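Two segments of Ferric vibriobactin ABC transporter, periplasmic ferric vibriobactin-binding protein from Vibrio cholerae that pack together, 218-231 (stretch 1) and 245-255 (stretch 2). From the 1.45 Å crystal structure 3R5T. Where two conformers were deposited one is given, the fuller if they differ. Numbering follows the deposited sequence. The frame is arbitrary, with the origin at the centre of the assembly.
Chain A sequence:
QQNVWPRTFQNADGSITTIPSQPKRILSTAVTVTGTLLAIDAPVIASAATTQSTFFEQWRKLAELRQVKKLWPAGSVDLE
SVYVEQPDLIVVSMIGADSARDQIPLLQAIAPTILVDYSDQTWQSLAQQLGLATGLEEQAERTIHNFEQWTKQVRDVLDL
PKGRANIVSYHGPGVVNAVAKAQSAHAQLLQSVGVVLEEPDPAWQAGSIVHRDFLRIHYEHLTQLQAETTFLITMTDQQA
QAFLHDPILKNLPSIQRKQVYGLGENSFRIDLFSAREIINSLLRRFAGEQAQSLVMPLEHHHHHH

Stretch 1 (218-231) HYEHLTQLQAETTF
Stretch 2 245-255: HDPILKNLPSI

The shortest polar contact between the two stretches joins Y219 to D246: the phenol OH donates a hydrogen bond to D246 OD2 at 2.5 Å, with the carboxylate oxygen at the ring edge, near its plane. Y219 (chi1 170°, t; chi2 -110°) extends its ring to a D246 side chain that is also t. D246 OD1 in turn accepts a hydrogen bond from I248 N at 3.0 Å, so one carboxylate both holds the tyrosine and braces the short 3-10 segment 247-248. At the other end of the interface T230 OG1 and S254 OG form a hydrogen bond of 2.7 Å, T230 with chi1 m and S254 with chi1 p. A water links S254 back to the first stretch, donating to A227 O at 2.7 Å and lying 3.2 Å from S254 OG.

The two stretches run in the same sense along the contact, T223 CA lying 5.6 Å from L249 CA and E228 CA 4.3 Å from S254 CA. Residues 219-223 have helical phi/psi; L225 (-66/137) and A227 (-64/148) are extended, and a strand begins at T229. Opposite them, a type I turn from L249 to L252, closed by L252 N to L249 O at 2.9 Å, leads to the helix starting at P253, with L252 as N-cap. The close approach at S254 allows a CA-H...O contact, S254 CA to E228 O, of 3.2 Å.

Apolar groups fill the space between. I248 (m, m) places CG2 3.9 Å from Y219 CE1 and 3.8 Å from T223 CG2. L249 and L252 are both m,t: L249 CD2 packs 3.8 Å from L222 CB, while L252 CD2 lies 4.1 Å from L225 CB and 3.3 Å from L222 O. The P253 ring, C-gamma exo, rests against backbone carbonyls, its CG 3.3 Å from Q226 O and its CB 3.5 Å from A227 O.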

# COMPACT_ATOMS: atom_id res chain seq x y z
N HIS A 218 0.89 5.31 21.34
CA HIS A 218 -0.11 5.94 22.19
C HIS A 218 -0.46 7.30 21.60
O HIS A 218 0.41 8.00 21.06
CB HIS A 218 0.37 6.10 23.62
CG HIS A 218 0.59 4.81 24.34
ND1 HIS A 218 1.33 4.72 25.50
CD2 HIS A 218 0.16 3.55 24.08
CE1 HIS A 218 1.36 3.47 25.91
NE2 HIS A 218 0.66 2.74 25.07
N TYR A 219 -1.74 7.66 21.72
CA TYR A 219 -2.28 8.90 21.20
C TYR A 219 -1.44 10.13 21.56
O TYR A 219 -1.20 10.98 20.71
CB TYR A 219 -3.69 9.09 21.74
CG TYR A 219 -4.31 10.44 21.49
CD1 TYR A 219 -4.51 11.33 22.53
CD2 TYR A 219 -4.69 10.83 20.21
CE1 TYR A 219 -5.10 12.56 22.33
CE2 TYR A 219 -5.27 12.07 19.99
CZ TYR A 219 -5.46 12.93 21.05
OH TYR A 219 -6.05 14.15 20.86
N GLU A 220 -1.02 10.21 22.82
CA GLU A 220 -0.28 11.37 23.32
C GLU A 220 0.95 11.71 22.48
O GLU A 220 1.36 12.87 22.40
CB GLU A 220 0.14 11.20 24.78
CG GLU A 220 -0.99 11.30 25.78
CD GLU A 220 -1.99 10.18 25.62
OE1 GLU A 220 -1.54 9.04 25.34
OE2 GLU A 220 -3.21 10.44 25.77
N HIS A 221 1.59 10.70 21.90
CA HIS A 221 2.79 10.96 21.10
C HIS A 221 2.53 11.82 19.87
O HIS A 221 3.47 12.43 19.33
CB HIS A 221 3.49 9.65 20.69
CG HIS A 221 4.14 8.93 21.83
ND1 HIS A 221 5.17 9.46 22.57
CD2 HIS A 221 3.92 7.69 22.34
CE1 HIS A 221 5.55 8.59 23.49
NE2 HIS A 221 4.80 7.51 23.37
N LEU A 222 1.29 11.84 19.38
CA LEU A 222 0.95 12.71 18.26
C LEU A 222 1.30 14.17 18.54
O LEU A 222 1.67 14.91 17.62
CB LEU A 222 -0.54 12.62 17.91
CG LEU A 222 -1.05 11.33 17.23
CD1 LEU A 222 -2.55 11.45 17.04
CD2 LEU A 222 -0.35 11.07 15.89
N THR A 223 1.21 14.58 19.80
CA THR A 223 1.53 15.96 20.16
C THR A 223 3.00 16.29 19.96
O THR A 223 3.37 17.45 19.94
CB THR A 223 1.19 16.30 21.62
OG1 THR A 223 2.03 15.55 22.50
CG2 THR A 223 -0.28 16.01 21.92
N GLN A 224 3.84 15.25 19.80
CA GLN A 224 5.29 15.44 19.70
C GLN A 224 5.79 15.52 18.27
O GLN A 224 6.98 15.75 18.04
CB GLN A 224 6.01 14.33 20.46
CG GLN A 224 5.66 14.32 21.95
CD GLN A 224 6.27 13.14 22.70
OE1 GLN A 224 5.93 11.99 22.46
NE2 GLN A 224 7.17 13.44 23.64
N LEU A 225 4.88 15.36 17.30
CA LEU A 225 5.28 15.44 15.89
C LEU A 225 5.74 16.86 15.53
O LEU A 225 5.14 17.85 15.94
CB LEU A 225 4.13 14.98 14.99
CG LEU A 225 3.78 13.50 15.12
CD1 LEU A 225 2.46 13.18 14.42
CD2 LEU A 225 4.91 12.65 14.56
N GLN A 226 6.83 16.97 14.78
CA GLN A 226 7.41 18.28 14.54
C GLN A 226 7.21 18.83 13.13
O GLN A 226 7.44 20.03 12.89
CB GLN A 226 8.90 18.29 14.89
CG GLN A 226 9.22 17.95 16.35
CD GLN A 226 8.96 19.10 17.32
OE1 GLN A 226 9.54 19.15 18.40
NE2 GLN A 226 8.08 20.02 16.93
N ALA A 227 6.80 17.98 12.20
CA ALA A 227 6.70 18.42 10.81
C ALA A 227 5.68 19.54 10.61
O ALA A 227 4.64 19.61 11.28
CB ALA A 227 6.43 17.25 9.87
N GLU A 228 6.00 20.39 9.65
CA GLU A 228 5.19 21.55 9.31
C GLU A 228 3.96 21.18 8.49
O GLU A 228 3.05 21.99 8.33
CB GLU A 228 6.03 22.55 8.51
CG GLU A 228 7.22 23.10 9.29
CD GLU A 228 8.55 22.40 9.01
OE1 GLU A 228 8.59 21.18 8.72
OE2 GLU A 228 9.59 23.10 9.10
N THR A 229 3.94 19.95 7.99
CA THR A 229 2.84 19.46 7.16
C THR A 229 2.46 18.06 7.61
O THR A 229 3.33 17.26 7.96
CB THR A 229 3.23 19.46 5.67
OG1 THR A 229 3.45 20.81 5.24
CG2 THR A 229 2.12 18.83 4.81
N THR A 230 1.16 17.77 7.64
CA THR A 230 0.68 16.44 7.98
C THR A 230 -0.26 15.93 6.89
O THR A 230 -1.17 16.64 6.47
CB THR A 230 -0.10 16.43 9.32
OG1 THR A 230 0.80 16.68 10.40
CG2 THR A 230 -0.81 15.07 9.53
N PHE A 231 -0.02 14.70 6.44
CA PHE A 231 -0.92 14.04 5.52
C PHE A 231 -1.63 12.91 6.26
O PHE A 231 -0.97 12.11 6.94
CB PHE A 231 -0.15 13.48 4.32
CG PHE A 231 0.43 14.53 3.42
CD1 PHE A 231 -0.37 15.15 2.48
CD2 PHE A 231 1.78 14.90 3.50
CE1 PHE A 231 0.14 16.13 1.65
CE2 PHE A 231 2.30 15.86 2.66
CZ PHE A 231 1.48 16.49 1.74
N HIS A 245 -8.92 20.09 14.23
CA HIS A 245 -9.69 20.67 15.32
C HIS A 245 -9.61 19.88 16.62
O HIS A 245 -10.28 20.21 17.59
CB HIS A 245 -11.15 20.89 14.91
CG HIS A 245 -11.33 21.98 13.91
ND1 HIS A 245 -11.44 21.74 12.55
CD2 HIS A 245 -11.39 23.33 14.06
CE1 HIS A 245 -11.57 22.89 11.91
NE2 HIS A 245 -11.55 23.87 12.80
N ASP A 246 -8.77 18.85 16.65
CA ASP A 246 -8.57 18.09 17.87
C ASP A 246 -7.86 19.00 18.87
O ASP A 246 -6.71 19.37 18.65
CB ASP A 246 -7.73 16.85 17.58
CG ASP A 246 -7.46 16.01 18.81
OD1 ASP A 246 -7.60 16.52 19.94
OD2 ASP A 246 -7.09 14.83 18.65
N PRO A 247 -8.54 19.38 19.96
CA PRO A 247 -7.98 20.40 20.87
C PRO A 247 -6.64 20.00 21.46
O PRO A 247 -5.80 20.86 21.72
CB PRO A 247 -9.03 20.50 21.99
CG PRO A 247 -10.25 19.92 21.43
CD PRO A 247 -9.83 18.87 20.45
N ILE A 248 -6.43 18.71 21.68
CA ILE A 248 -5.17 18.24 22.22
C ILE A 248 -3.99 18.56 21.28
O ILE A 248 -2.89 18.85 21.74
CB ILE A 248 -5.22 16.73 22.55
CG1 ILE A 248 -6.34 16.44 23.58
CG2 ILE A 248 -3.86 16.23 23.02
CD1 ILE A 248 -6.11 17.06 24.92
N LEU A 249 -4.25 18.55 19.97
CA LEU A 249 -3.19 18.74 18.97
C LEU A 249 -3.03 20.20 18.51
O LEU A 249 -2.31 20.48 17.55
CB LEU A 249 -3.47 17.85 17.75
CG LEU A 249 -3.75 16.38 18.05
CD1 LEU A 249 -4.06 15.61 16.77
CD2 LEU A 249 -2.59 15.75 18.81
N LYS A 250 -3.66 21.12 19.22
CA LYS A 250 -3.76 22.50 18.76
C LYS A 250 -2.41 23.16 18.47
O LYS A 250 -2.32 24.08 17.65
CB LYS A 250 -4.58 23.34 19.75
CG LYS A 250 -3.99 23.44 21.17
CD LYS A 250 -4.71 24.49 22.03
CE LYS A 250 -6.05 23.99 22.57
NZ LYS A 250 -5.92 22.96 23.65
N ASN A 251 -1.37 22.69 19.14
CA ASN A 251 -0.06 23.33 19.01
C ASN A 251 0.89 22.62 18.03
O ASN A 251 2.07 22.98 17.92
CB ASN A 251 0.57 23.52 20.39
CG ASN A 251 -0.14 24.57 21.20
OD1 ASN A 251 -0.51 25.63 20.67
ND2 ASN A 251 -0.36 24.30 22.48
N LEU A 252 0.39 21.61 17.32
CA LEU A 252 1.21 20.96 16.30
C LEU A 252 1.63 21.95 15.23
O LEU A 252 0.83 22.77 14.79
CB LEU A 252 0.47 19.79 15.63
CG LEU A 252 0.50 18.44 16.33
CD1 LEU A 252 -0.22 17.39 15.49
CD2 LEU A 252 1.92 18.00 16.62
N PRO A 253 2.89 21.88 14.80
CA PRO A 253 3.31 22.82 13.77
C PRO A 253 2.44 22.77 12.52
O PRO A 253 2.12 23.82 11.95
CB PRO A 253 4.75 22.38 13.45
CG PRO A 253 5.22 21.72 14.71
CD PRO A 253 4.01 21.06 15.30
N SER A 254 2.02 21.57 12.10
CA SER A 254 1.20 21.45 10.91
C SER A 254 -0.20 22.04 11.09
O SER A 254 -0.76 22.61 10.15
CB SER A 254 1.14 19.99 10.46
OG SER A 254 0.63 19.17 11.51
N ILE A 255 -0.75 21.92 12.29
CA ILE A 255 -2.03 22.56 12.62
C ILE A 255 -1.89 24.08 12.76
O ILE A 255 -2.72 24.84 12.26
CB ILE A 255 -2.67 21.92 13.87
CG1 ILE A 255 -3.15 20.51 13.54
CG2 ILE A 255 -3.83 22.76 14.36
CD1 ILE A 255 -3.69 19.75 14.75
O HOH W 1 3.22 17.83 12.81